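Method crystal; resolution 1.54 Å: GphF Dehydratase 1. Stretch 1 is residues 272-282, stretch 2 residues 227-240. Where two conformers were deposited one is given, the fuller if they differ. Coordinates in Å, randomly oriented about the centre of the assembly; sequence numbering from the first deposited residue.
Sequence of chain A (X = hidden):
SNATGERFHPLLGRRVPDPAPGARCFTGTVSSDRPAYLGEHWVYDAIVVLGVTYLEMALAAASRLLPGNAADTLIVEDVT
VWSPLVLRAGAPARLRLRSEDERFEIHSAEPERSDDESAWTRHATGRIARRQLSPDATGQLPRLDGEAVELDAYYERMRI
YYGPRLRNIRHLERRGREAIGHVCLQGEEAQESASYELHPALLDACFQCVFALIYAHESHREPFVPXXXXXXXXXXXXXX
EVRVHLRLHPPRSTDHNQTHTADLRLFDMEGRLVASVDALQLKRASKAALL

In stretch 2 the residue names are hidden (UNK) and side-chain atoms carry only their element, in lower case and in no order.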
# COMPACT_ATOMS: atom_id res chain seq x y z
N ARG A 272 12.50 16.85 0.87
CA ARG A 272 12.06 16.65 2.25
C ARG A 272 11.40 15.29 2.39
O ARG A 272 10.65 14.86 1.52
CB ARG A 272 11.08 17.75 2.67
CG ARG A 272 11.64 19.16 2.58
CD ARG A 272 10.57 20.20 2.88
NE ARG A 272 9.58 20.27 1.82
CZ ARG A 272 8.74 21.28 1.65
NH1 ARG A 272 8.78 22.32 2.48
NH2 ARG A 272 7.87 21.27 0.65
N LEU A 273 11.69 14.61 3.50
CA LEU A 273 11.14 13.27 3.72
C LEU A 273 9.63 13.32 3.93
O LEU A 273 9.13 14.06 4.78
CB LEU A 273 11.81 12.63 4.93
CG LEU A 273 11.39 11.18 5.18
CD1 LEU A 273 12.00 10.28 4.12
CD2 LEU A 273 11.82 10.73 6.58
N VAL A 274 8.91 12.52 3.15
CA VAL A 274 7.46 12.41 3.23
C VAL A 274 7.02 11.15 3.96
O VAL A 274 6.06 11.17 4.73
CB VAL A 274 6.87 12.44 1.80
CG1 VAL A 274 5.43 11.93 1.79
CG2 VAL A 274 6.94 13.85 1.24
N ALA A 275 7.71 10.03 3.73
CA ALA A 275 7.30 8.77 4.33
C ALA A 275 8.47 7.81 4.34
O ALA A 275 9.40 7.93 3.55
CB ALA A 275 6.11 8.15 3.58
N SER A 276 8.41 6.84 5.24
CA SER A 276 9.46 5.83 5.33
C SER A 276 8.84 4.47 5.58
O SER A 276 7.92 4.33 6.40
CB SER A 276 10.45 6.15 6.46
OG SER A 276 9.77 6.19 7.70
N VAL A 277 9.36 3.46 4.89
CA VAL A 277 8.85 2.09 4.93
C VAL A 277 10.01 1.19 5.33
O VAL A 277 11.03 1.15 4.62
CB VAL A 277 8.25 1.65 3.59
CG1 VAL A 277 7.80 0.20 3.68
CG2 VAL A 277 7.06 2.54 3.19
N ASP A 278 9.88 0.49 6.45
CA ASP A 278 10.92 -0.42 6.92
C ASP A 278 10.47 -1.86 6.75
O ASP A 278 9.39 -2.24 7.23
CB ASP A 278 11.26 -0.17 8.40
CG ASP A 278 11.85 1.20 8.63
OD1 ASP A 278 11.54 1.81 9.68
OD2 ASP A 278 12.60 1.68 7.76
N ALA A 279 11.30 -2.66 6.08
CA ALA A 279 11.10 -4.10 5.97
C ALA A 279 9.73 -4.44 5.37
O ALA A 279 8.92 -5.16 5.95
CB ALA A 279 11.30 -4.78 7.33
N LEU A 280 9.48 -3.88 4.19
CA LEU A 280 8.41 -4.42 3.36
C LEU A 280 8.77 -5.86 2.99
O LEU A 280 9.83 -6.11 2.42
CB LEU A 280 8.25 -3.56 2.11
CG LEU A 280 7.26 -4.08 1.06
CD1 LEU A 280 5.85 -4.05 1.61
CD2 LEU A 280 7.36 -3.27 -0.23
N GLN A 281 7.90 -6.80 3.33
CA GLN A 281 8.16 -8.22 3.13
C GLN A 281 7.33 -8.70 1.95
O GLN A 281 6.10 -8.55 1.95
CB GLN A 281 7.86 -9.00 4.41
CG GLN A 281 8.88 -8.70 5.51
CD GLN A 281 8.28 -8.64 6.91
OE1 GLN A 281 8.08 -7.56 7.48
NE2 GLN A 281 8.00 -9.81 7.47
N LEU A 282 7.99 -9.25 0.94
CA LEU A 282 7.34 -9.70 -0.28
C LEU A 282 7.45 -11.21 -0.41
O LEU A 282 8.50 -11.79 -0.10
CB LEU A 282 7.97 -9.06 -1.52
CG LEU A 282 8.04 -7.53 -1.58
CD1 LEU A 282 8.76 -7.10 -2.87
CD2 LEU A 282 6.64 -6.96 -1.51
N UNK A 227 3.36 -9.10 1.97
CA UNK A 227 2.72 -9.86 3.04
C UNK A 227 2.92 -9.23 4.41
O UNK A 227 2.21 -9.59 5.34
c UNK A 227 3.26 -11.30 3.09
c UNK A 227 2.74 -12.24 2.00
c UNK A 227 1.27 -11.94 1.68
c UNK A 227 2.92 -13.69 2.43
N UNK A 228 3.85 -8.30 4.54
CA UNK A 228 4.08 -7.70 5.84
C UNK A 228 4.87 -6.42 5.68
O UNK A 228 5.42 -6.13 4.62
N UNK A 229 4.90 -5.66 6.76
CA UNK A 229 5.63 -4.40 6.80
C UNK A 229 5.95 -4.12 8.26
O UNK A 229 5.03 -4.08 9.09
c UNK A 229 4.78 -3.29 6.19
s UNK A 229 5.52 -1.70 6.11
N UNK A 230 7.23 -3.94 8.59
CA UNK A 230 7.58 -3.67 9.99
C UNK A 230 7.09 -2.29 10.43
O UNK A 230 6.58 -2.14 11.55
c UNK A 230 9.09 -3.80 10.21
N UNK A 231 7.22 -1.28 9.57
CA UNK A 231 6.85 0.07 9.96
C UNK A 231 6.65 0.92 8.72
O UNK A 231 7.42 0.83 7.77
n UNK A 231 8.73 3.91 12.55
c UNK A 231 8.32 4.48 13.68
c UNK A 231 7.93 0.69 10.85
n UNK A 231 8.33 5.80 13.79
c UNK A 231 7.60 2.04 11.41
n UNK A 231 7.89 3.73 14.69
c UNK A 231 8.75 2.48 12.31
N UNK A 232 5.60 1.75 8.74
CA UNK A 232 5.47 2.84 7.78
C UNK A 232 5.15 4.11 8.57
O UNK A 232 4.32 4.08 9.48
c UNK A 232 4.40 2.57 6.70
c UNK A 232 3.05 2.24 7.32
c UNK A 232 3.45 3.51 4.51
c UNK A 232 4.27 3.78 5.77
N UNK A 233 5.85 5.19 8.26
CA UNK A 233 5.62 6.47 8.91
C UNK A 233 5.35 7.53 7.85
O UNK A 233 6.08 7.62 6.86
c UNK A 233 7.61 8.35 11.60
o UNK A 233 7.32 9.06 12.59
o UNK A 233 8.72 7.78 11.47
c UNK A 233 6.58 8.15 10.54
c UNK A 233 6.80 6.87 9.78
N UNK A 234 4.31 8.32 8.05
CA UNK A 234 3.91 9.36 7.10
C UNK A 234 4.04 10.73 7.76
O UNK A 234 3.46 10.96 8.83
c UNK A 234 2.68 9.98 4.24
c UNK A 234 1.94 10.12 5.57
c UNK A 234 2.48 9.15 6.62
c UNK A 234 0.45 9.90 5.37
N UNK A 235 4.77 11.64 7.11
CA UNK A 235 5.03 12.96 7.66
C UNK A 235 4.29 14.08 6.94
O UNK A 235 4.28 15.21 7.45
c UNK A 235 7.42 12.21 8.14
c UNK A 235 6.53 13.29 7.61
n UNK A 235 11.01 13.47 9.95
n UNK A 235 9.64 11.82 9.14
c UNK A 235 10.67 12.19 9.89
n UNK A 235 11.36 11.29 10.57
c UNK A 235 8.83 12.74 8.36
N UNK A 236 3.74 13.83 5.77
CA UNK A 236 2.95 14.83 5.05
C UNK A 236 1.77 14.12 4.39
O UNK A 236 1.93 13.03 3.85
c UNK A 236 3.79 15.56 4.00
N UNK A 237 0.59 14.74 4.46
CA UNK A 237 -0.62 14.17 3.90
C UNK A 237 -0.86 14.71 2.49
O UNK A 237 -0.39 15.78 2.11
n UNK A 237 -2.92 13.98 10.40
c UNK A 237 -2.87 13.74 9.09
c UNK A 237 -1.56 13.38 7.03
n UNK A 237 -1.70 13.64 8.46
c UNK A 237 -1.83 14.49 4.78
c UNK A 237 -1.52 14.68 6.25
n UNK A 237 -4.00 13.60 8.42
N UNK A 238 -1.61 13.93 1.70
CA UNK A 238 -2.08 14.39 0.40
C UNK A 238 -1.01 14.61 -0.65
O UNK A 238 -1.20 15.43 -1.55
N UNK A 239 0.10 13.88 -0.57
CA UNK A 239 1.20 14.05 -1.52
C UNK A 239 0.84 13.37 -2.84
O UNK A 239 0.25 12.29 -2.86
c UNK A 239 2.49 13.47 -0.92
c UNK A 239 3.60 13.46 -1.96
c UNK A 239 2.91 14.27 0.31
N UNK A 240 1.17 14.03 -3.97
CA UNK A 240 0.85 13.52 -5.29
C UNK A 240 2.07 13.09 -6.09
O UNK A 240 1.91 12.50 -7.17
c UNK A 240 -1.05 15.28 -5.37
n UNK A 240 -2.84 17.69 -8.45
c UNK A 240 -1.90 16.11 -6.33
n UNK A 240 -1.14 17.18 -6.98
c UNK A 240 -1.61 17.91 -7.98
n UNK A 240 -0.86 18.87 -8.52
c UNK A 240 0.09 14.57 -6.12
O HOH W 1 9.02 9.29 8.33

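Position 227 carries four carbons, forked at the second, and its backbone N bonds to Q281 O at 2.8 Å, pinning one end of the pairing; the fork makes it leucine, L227. Position 228 has no side-chain atoms and is glycine, G228. Its backbone O accepts from Q281 N at 2.9 Å, nearly straight, so it pairs with Q281 through backbone alone.

Position 229 bears one carbon and then a sulfur, so it is cysteine, C229; its SG packs against V277 CG1 at 3.8 Å, on the face that also holds L280. Position 230 ends in one carbon, 3.8 Å from A279 CB: alanine, A230. The chain turns a corner here, opposite an A279 with positive phi, and the bonds are weak: A230 N to D278 O (3.1 Å) and to A279 O (3.4 Å).

At 231 three carbons and a nitrogen lead to a carbon carrying two more nitrogens, a guanidinium, hence arginine, R231. One good bond, D278 N to R231 O at 2.8 Å, is paired with a weak one, R231 N to D278 O at 3.3 Å, while R231 NE stays 4.5 Å from D278 OD1, too far for a salt bridge. Position 232 has four carbons forked at the first, one arm two carbons long: isoleucine, I232. Its CD1 meets V277 CG2 at 4.0 Å, and its CA approaches S276 O at 3.2 Å in a CA-H...O contact.

Position 233 shows three carbons, the last with two oxygens, and its CB lies 3.7 Å from S276 OG; this is glutamate, E233. Two backbone bonds of 2.9 Å close its pair with S276, E233 N to S276 O and S276 N to E233 O. Along its own strand, E233 OE1 takes a salt bridge from R231 NH2 at 3.1 Å, as alternate residues share a face.

Position 234 has four carbons forked at the second, leucine, L234; its CD1 reaches A275 CB at 3.9 Å and V274 CG1 at 4.2 Å. Position 235 has three carbons and a nitrogen, then a carbon with two more nitrogens, and is arginine, R235. Its N bonds to V274 O at 2.7 Å, L273 CD2 covers one face of the guanidinium, and R235 NE gives to a water (2.7 Å) that lies 3.3 Å from S276 OG.

Position 236 has one carbon, alanine, A236, with its N left unpartnered. Position 237, again three carbons and a guanidinium, is arginine, R237, and touches nothing opposite. Position 238 has no side chain and positive phi: glycine, G238. At 239 one carbon carries two more, valine, V239, whose CG2 packs on V274 CG1 at 3.7 Å. Position 240, three carbons and a nitrogen, then a carbon with two more nitrogens, is arginine, R240, out of reach.

The contact works by antiparallel backbone pairing, with alternation sorting the chemistry. A275, V277, L280, C229, I232 and L234 share an apolar face; S276, D278, R231 and E233 line the other, polar one. Weak bonds accompany the corner at A230; from S276 with E233 onward the bonds are short.

Stretch 2 (227-240) LGCARIELRARGVR
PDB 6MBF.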